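Local coordinates for uncharacterized conserved protein (Idiomarina loihiensis, PDB 2QSD) that is of unknown function but belongs to the DUF1543 family and forms a two-chain assembly built largely from antiparallel beta sheets, at residues S59-H64 with E164-V169; L86-F91 with F105-A110. All coordinates share one frame; numbering follows the deposited sequence.

Contact 1: S59-H64 with E164-V169; sequences SFVHLH and EQQPLV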
loop_
_atom_site.group_PDB
_atom_site.type_symbol
_atom_site.label_atom_id
_atom_site.label_comp_id
_atom_site.label_asym_id
_atom_site.label_seq_id
_atom_site.Cartn_x
_atom_site.Cartn_y
_atom_site.Cartn_z
ATOM N N SER A 59 11.421 5.786 1.333
ATOM C CA SER A 59 12.146 6.149 2.544
ATOM C C SER A 59 12.993 4.982 3.022
ATOM O O SER A 59 12.778 3.841 2.617
ATOM C CB SER A 59 11.203 6.619 3.656
ATOM O OG SER A 59 10.360 5.577 4.098
ATOM N N PHE A 60 13.969 5.285 3.869
ATOM C CA PHE A 60 14.772 4.268 4.525
ATOM C C PHE A 60 15.348 4.767 5.843
ATOM O O PHE A 60 15.431 5.975 6.084
ATOM C CB PHE A 60 15.896 3.755 3.611
ATOM C CG PHE A 60 16.991 4.754 3.351
ATOM C CD1 PHE A 60 16.952 5.562 2.224
ATOM C CD2 PHE A 60 18.077 4.866 4.217
ATOM C CE1 PHE A 60 17.962 6.480 1.969
ATOM C CE2 PHE A 60 19.088 5.786 3.976
ATOM C CZ PHE A 60 19.034 6.593 2.848
ATOM N N VAL A 61 15.764 3.821 6.677
ATOM C CA VAL A 61 16.518 4.118 7.886
ATOM C C VAL A 61 17.584 3.054 8.110
ATOM O O VAL A 61 17.339 1.864 7.921
ATOM C CB VAL A 61 15.588 4.294 9.124
ATOM C CG1 VAL A 61 14.654 3.088 9.311
ATOM C CG2 VAL A 61 16.390 4.590 10.392
ATOM N N HIS A 62 18.786 3.503 8.457
ATOM C CA HIS A 62 19.843 2.627 8.944
ATOM C C HIS A 62 19.476 2.284 10.373
ATOM O O HIS A 62 19.428 3.164 11.234
ATOM C CB HIS A 62 21.198 3.348 8.863
ATOM C CG HIS A 62 22.318 2.654 9.581
ATOM N ND1 HIS A 62 23.372 3.344 10.143
ATOM C CD2 HIS A 62 22.557 1.343 9.826
ATOM C CE1 HIS A 62 24.209 2.489 10.699
ATOM N NE2 HIS A 62 23.735 1.269 10.525
ATOM N N LEU A 63 19.200 1.005 10.609
ATOM C CA LEU A 63 18.755 0.522 11.916
ATOM C C LEU A 63 19.944 -0.041 12.692
ATOM O O LEU A 63 20.502 -1.064 12.297
ATOM C CB LEU A 63 17.721 -0.588 11.718
ATOM C CG LEU A 63 16.306 -0.496 12.286
ATOM C CD1 LEU A 63 15.761 -1.906 12.469
ATOM C CD2 LEU A 63 16.211 0.294 13.591
ATOM N N HIS A 64 20.335 0.618 13.784
ATOM C CA HIS A 64 21.487 0.162 14.583
ATOM C C HIS A 64 21.154 -0.166 16.038
ATOM O O HIS A 64 21.879 -0.930 16.692
ATOM C CB HIS A 64 22.661 1.147 14.507
ATOM C CG HIS A 64 22.278 2.578 14.728
ATOM N ND1 HIS A 64 21.954 3.082 15.969
ATOM C CD2 HIS A 64 22.180 3.617 13.864
ATOM C CE1 HIS A 64 21.659 4.365 15.860
ATOM N NE2 HIS A 64 21.786 4.714 14.592
ATOM N N GLU A 164 21.472 2.206 24.449
ATOM C CA GLU A 164 21.253 3.253 23.449
ATOM C C GLU A 164 19.886 3.130 22.784
ATOM O O GLU A 164 19.412 2.028 22.492
ATOM C CB GLU A 164 22.335 3.229 22.376
ATOM C CG GLU A 164 23.571 4.056 22.671
ATOM C CD GLU A 164 24.436 4.254 21.431
ATOM O OE1 GLU A 164 23.912 4.735 20.395
ATOM O OE2 GLU A 164 25.642 3.927 21.495
ATOM N N GLN A 165 19.260 4.275 22.558
ATOM C CA GLN A 165 17.975 4.330 21.878
ATOM C C GLN A 165 18.162 4.904 20.473
ATOM O O GLN A 165 19.161 5.578 20.189
ATOM C CB GLN A 165 16.971 5.167 22.678
ATOM C CG GLN A 165 16.618 4.614 24.062
ATOM C CD GLN A 165 15.767 3.351 24.015
ATOM O OE1 GLN A 165 16.141 2.322 24.571
ATOM N NE2 GLN A 165 14.615 3.429 23.361
ATOM N N GLN A 166 17.214 4.600 19.593
ATOM C CA GLN A 166 17.195 5.154 18.249
ATOM C C GLN A 166 15.738 5.331 17.820
ATOM O O GLN A 166 14.971 4.365 17.827
ATOM C CB GLN A 166 17.946 4.249 17.268
ATOM C CG GLN A 166 17.820 4.693 15.811
ATOM C CD GLN A 166 18.432 3.732 14.794
ATOM O OE1 GLN A 166 18.906 2.644 15.128
ATOM N NE2 GLN A 166 18.420 4.143 13.535
ATOM N N PRO A 167 15.351 6.568 17.456
ATOM C CA PRO A 167 13.985 6.801 16.986
ATOM C C PRO A 167 13.746 6.137 15.629
ATOM O O PRO A 167 14.551 6.289 14.707
ATOM C CB PRO A 167 13.894 8.325 16.880
ATOM C CG PRO A 167 15.306 8.803 16.769
ATOM C CD PRO A 167 16.167 7.798 17.464
ATOM N N LEU A 168 12.660 5.379 15.527
ATOM C CA LEU A 168 12.319 4.702 14.285
ATOM C C LEU A 168 11.649 5.695 13.326
ATOM O O LEU A 168 10.427 5.727 13.193
ATOM C CB LEU A 168 11.435 3.484 14.566
ATOM C CG LEU A 168 11.216 2.486 13.426
ATOM C CD1 LEU A 168 12.471 1.688 13.127
ATOM C CD2 LEU A 168 10.068 1.561 13.763
ATOM N N VAL A 169 12.478 6.526 12.696
ATOM C CA VAL A 169 12.048 7.567 11.760
ATOM C C VAL A 169 13.007 7.533 10.556
ATOM O O VAL A 169 14.131 7.054 10.689
ATOM C CB VAL A 169 12.011 9.003 12.423
ATOM C CG1 VAL A 169 10.984 9.078 13.555
ATOM C CG2 VAL A 169 13.388 9.453 12.897
#

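Contact 2: L86-F91 with F105-A110; sequences LYFVNF and FTVVVA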
loop_
_atom_site.group_PDB
_atom_site.type_symbol
_atom_site.label_atom_id
_atom_site.label_comp_id
_atom_site.label_asym_id
_atom_site.label_seq_id
_atom_site.Cartn_x
_atom_site.Cartn_y
_atom_site.Cartn_z
ATOM N N LEU A 86 15.125 -9.788 17.074
ATOM C CA LEU A 86 14.514 -8.641 16.434
ATOM C C LEU A 86 13.195 -9.050 15.772
ATOM O O LEU A 86 13.152 -9.988 14.967
ATOM C CB LEU A 86 15.485 -8.092 15.392
ATOM C CG LEU A 86 15.478 -6.608 15.062
ATOM C CD1 LEU A 86 15.790 -5.778 16.293
ATOM C CD2 LEU A 86 16.504 -6.364 13.982
ATOM N N TYR A 87 12.121 -8.354 16.120
ATOM C CA TYR A 87 10.827 -8.622 15.525
ATOM C C TYR A 87 10.243 -7.374 14.893
ATOM O O TYR A 87 10.224 -6.302 15.500
ATOM C CB TYR A 87 9.845 -9.189 16.550
ATOM C CG TYR A 87 10.090 -10.634 16.927
ATOM C CD1 TYR A 87 10.828 -10.960 18.066
ATOM C CD2 TYR A 87 9.573 -11.678 16.155
ATOM C CE1 TYR A 87 11.057 -12.288 18.424
ATOM C CE2 TYR A 87 9.796 -13.011 16.507
ATOM C CZ TYR A 87 10.537 -13.307 17.645
ATOM O OH TYR A 87 10.765 -14.618 18.004
ATOM N N PHE A 88 9.766 -7.541 13.664
ATOM C CA PHE A 88 9.076 -6.506 12.915
ATOM C C PHE A 88 7.575 -6.773 12.989
ATOM O O PHE A 88 7.123 -7.854 12.618
ATOM C CB PHE A 88 9.558 -6.549 11.467
ATOM C CG PHE A 88 8.778 -5.674 10.536
ATOM C CD1 PHE A 88 8.902 -4.288 10.598
ATOM C CD2 PHE A 88 7.931 -6.237 9.582
ATOM C CE1 PHE A 88 8.197 -3.476 9.733
ATOM C CE2 PHE A 88 7.217 -5.430 8.712
ATOM C CZ PHE A 88 7.351 -4.042 8.789
ATOM N N VAL A 89 6.809 -5.793 13.465
ATOM C CA VAL A 89 5.374 -5.976 13.681
ATOM C C VAL A 89 4.541 -5.032 12.816
ATOM O O VAL A 89 4.611 -3.807 12.965
ATOM C CB VAL A 89 4.979 -5.808 15.181
ATOM C CG1 VAL A 89 3.469 -5.920 15.365
ATOM C CG2 VAL A 89 5.686 -6.841 16.053
ATOM N N ASN A 90 3.749 -5.623 11.923
ATOM C CA ASN A 90 2.854 -4.892 11.030
ATOM C C ASN A 90 1.448 -4.784 11.623
ATOM O O ASN A 90 0.808 -5.803 11.887
ATOM C CB ASN A 90 2.817 -5.589 9.660
ATOM C CG ASN A 90 1.844 -4.937 8.682
ATOM O OD1 ASN A 90 1.052 -5.626 8.036
ATOM N ND2 ASN A 90 1.903 -3.610 8.566
ATOM N N PHE A 91 0.984 -3.551 11.833
ATOM C CA PHE A 91 -0.359 -3.293 12.374
ATOM C C PHE A 91 -1.437 -3.351 11.289
ATOM O O PHE A 91 -1.221 -2.903 10.158
ATOM C CB PHE A 91 -0.431 -1.928 13.076
ATOM C CG PHE A 91 0.325 -1.855 14.381
ATOM C CD1 PHE A 91 -0.097 -2.577 15.496
ATOM C CD2 PHE A 91 1.440 -1.029 14.505
ATOM C CE1 PHE A 91 0.599 -2.498 16.706
ATOM C CE2 PHE A 91 2.141 -0.939 15.710
ATOM C CZ PHE A 91 1.720 -1.675 16.811
ATOM N N PHE A 105 3.692 0.630 11.657
ATOM C CA PHE A 105 4.485 -0.517 12.112
ATOM C C PHE A 105 5.515 -0.133 13.167
ATOM O O PHE A 105 5.739 1.052 13.428
ATOM C CB PHE A 105 5.182 -1.217 10.930
ATOM C CG PHE A 105 6.232 -0.382 10.250
ATOM C CD1 PHE A 105 5.926 0.323 9.093
ATOM C CD2 PHE A 105 7.531 -0.310 10.755
ATOM C CE1 PHE A 105 6.888 1.091 8.459
ATOM C CE2 PHE A 105 8.494 0.455 10.131
ATOM C CZ PHE A 105 8.175 1.150 8.976
ATOM N N THR A 106 6.151 -1.152 13.748
ATOM C CA THR A 106 7.298 -0.964 14.638
ATOM C C THR A 106 8.271 -2.148 14.591
ATOM O O THR A 106 7.964 -3.202 14.027
ATOM C CB THR A 106 6.868 -0.688 16.104
ATOM O OG1 THR A 106 8.001 -0.245 16.863
ATOM C CG2 THR A 106 6.292 -1.934 16.752
ATOM N N VAL A 107 9.452 -1.946 15.171
ATOM C CA VAL A 107 10.414 -3.014 15.400
ATOM C C VAL A 107 10.661 -3.092 16.903
ATOM O O VAL A 107 10.869 -2.068 17.554
ATOM C CB VAL A 107 11.740 -2.781 14.631
ATOM C CG1 VAL A 107 12.733 -3.910 14.897
ATOM C CG2 VAL A 107 11.487 -2.663 13.122
ATOM N N VAL A 108 10.597 -4.302 17.454
ATOM C CA VAL A 108 10.818 -4.535 18.886
ATOM C C VAL A 108 11.769 -5.708 19.120
ATOM O O VAL A 108 12.022 -6.508 18.215
ATOM C CB VAL A 108 9.493 -4.817 19.674
ATOM C CG1 VAL A 108 8.574 -3.593 19.704
ATOM C CG2 VAL A 108 8.765 -6.058 19.135
ATOM N N VAL A 109 12.287 -5.804 20.343
ATOM C CA VAL A 109 13.128 -6.929 20.750
ATOM C C VAL A 109 12.343 -7.825 21.708
ATOM O O VAL A 109 11.855 -7.362 22.744
ATOM C CB VAL A 109 14.450 -6.446 21.393
ATOM C CG1 VAL A 109 15.233 -7.613 21.978
ATOM C CG2 VAL A 109 15.294 -5.713 20.368
ATOM N N ALA A 110 12.206 -9.097 21.347
ATOM C CA ALA A 110 11.455 -10.053 22.167
ATOM C C ALA A 110 11.992 -11.475 22.042
ATOM O O ALA A 110 12.800 -11.765 21.153
ATOM C CB ALA A 110 9.980 -10.008 21.816
#

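Contact 1: S59-H64 with E164-V169
The carboxamide of Gln166 lies flat over one face of the His64 imidazole, the two planes 12° apart, with OE1 3.2 Å above the ring plane of His64 and over its centre. In the plane of that imidazole, at its edge, sits ND1 of His62, while CD2 of His64 in turn rests on a face of the His62 ring near its rim. The Gln166 side chain is fully extended, CG anti to the backbone N (chi1 173°), and so carries its amide to the backbone of 62-64. There NE2 of Gln166 donates to His62 O at 2.7 Å, almost within the amide plane, and its OE1 accepts from His64 N at 2.8 Å on a lone pair. OE1 also accepts from the backbone N of His65, so two peptide N-H groups grip one oxygen and, with the NE2 bond, fix the rotation of the amide. Beside this polar pair, CG2 of Val61 comes 3.4 Å from Val169 O, and CD2 of Leu63 meets CD1 of Leu168 at 4.0 Å. The segments run nearly antiparallel, yet 164-169 is irregular, with Leu168 at the centre of an inverse gamma turn. The arrangement is a glutamine side-chain amide standing in for a strand's backbone, pairing loop 164-169 with the backbone of 62-64.

Contact 2: L86-F91 with F105-A110
Strands 85-90 and 105-110 are neighbours in an antiparallel three-stranded sheet, in which 85-90 is the middle strand. Two hydrogen-bonded pairs hold them in register. Tyr87 and Val108 exchange N-H and C=O bonds, each 2.8 Å from N to O, with the donors nearly along the C=O axes. Val89 N gives an almost straight bond to Thr106 O (2.9 Å, 177°), whereas the return bond from Thr106 N to Val89 O is longer at 3.2 Å. The non-hydrogen-bonded pairs, Leu86 with Val109, Phe88 with Val107 and Asn90 with Phe105, put their side chains on the face opposite that of Tyr87, Val89, Thr106 and Val108. There Phe88, with CG anti to its backbone N (chi1 171°), sends its ring diagonally so that CE1 reaches CD2 of Phe105 at 3.4 Å; the ring planes are oblique, 54° apart, and CG2 of Val107 lies at the edge of the Phe88 ring. Further along, CD1 of Leu86 touches both CG1 of Val107, 3.8 Å away, and CG2 of Val109. On the face of Tyr87, the ring turns its edge to the strand end, with CE1 3.3 Å from Ala110 O in the ring plane. Tyr87 and Val89 pack beneath helix 113-122, against Ala116 and Ala120, and Thr106 OG1 bonds to Gln123. The Leu86 face meets Val66 and strand 155-161, while Phe88 and Asn90 reach the second subunit: Asn90 OD1 accepts from N of Glu25 of the second subunit. Strand 145-148 completes the sheet along the far edge of 85-90.

In the fold
Contact 2 is buried and nearly all apolar, a regular strand pair whose polar bonds run between backbones; contact 1 is only partly buried and depends on one side-chain amide to join a loop to the 59-64 segment. Their centres lie about 13 Å apart, and strand 56-62 of contact 1 and the strand pair of contact 2 belong to different sheets. Leu168 joins them: its CD1 branch serves contact 1, while CD2 packs on Thr106 and the Phe105 ring of contact 2, 3.8 Å from Thr106 CA. The loop 164-169 thus bridges strand 56-62 and strand 105-110. Contact 2 also borders the second subunit, whereas no other chain of the assembly touches contact 1.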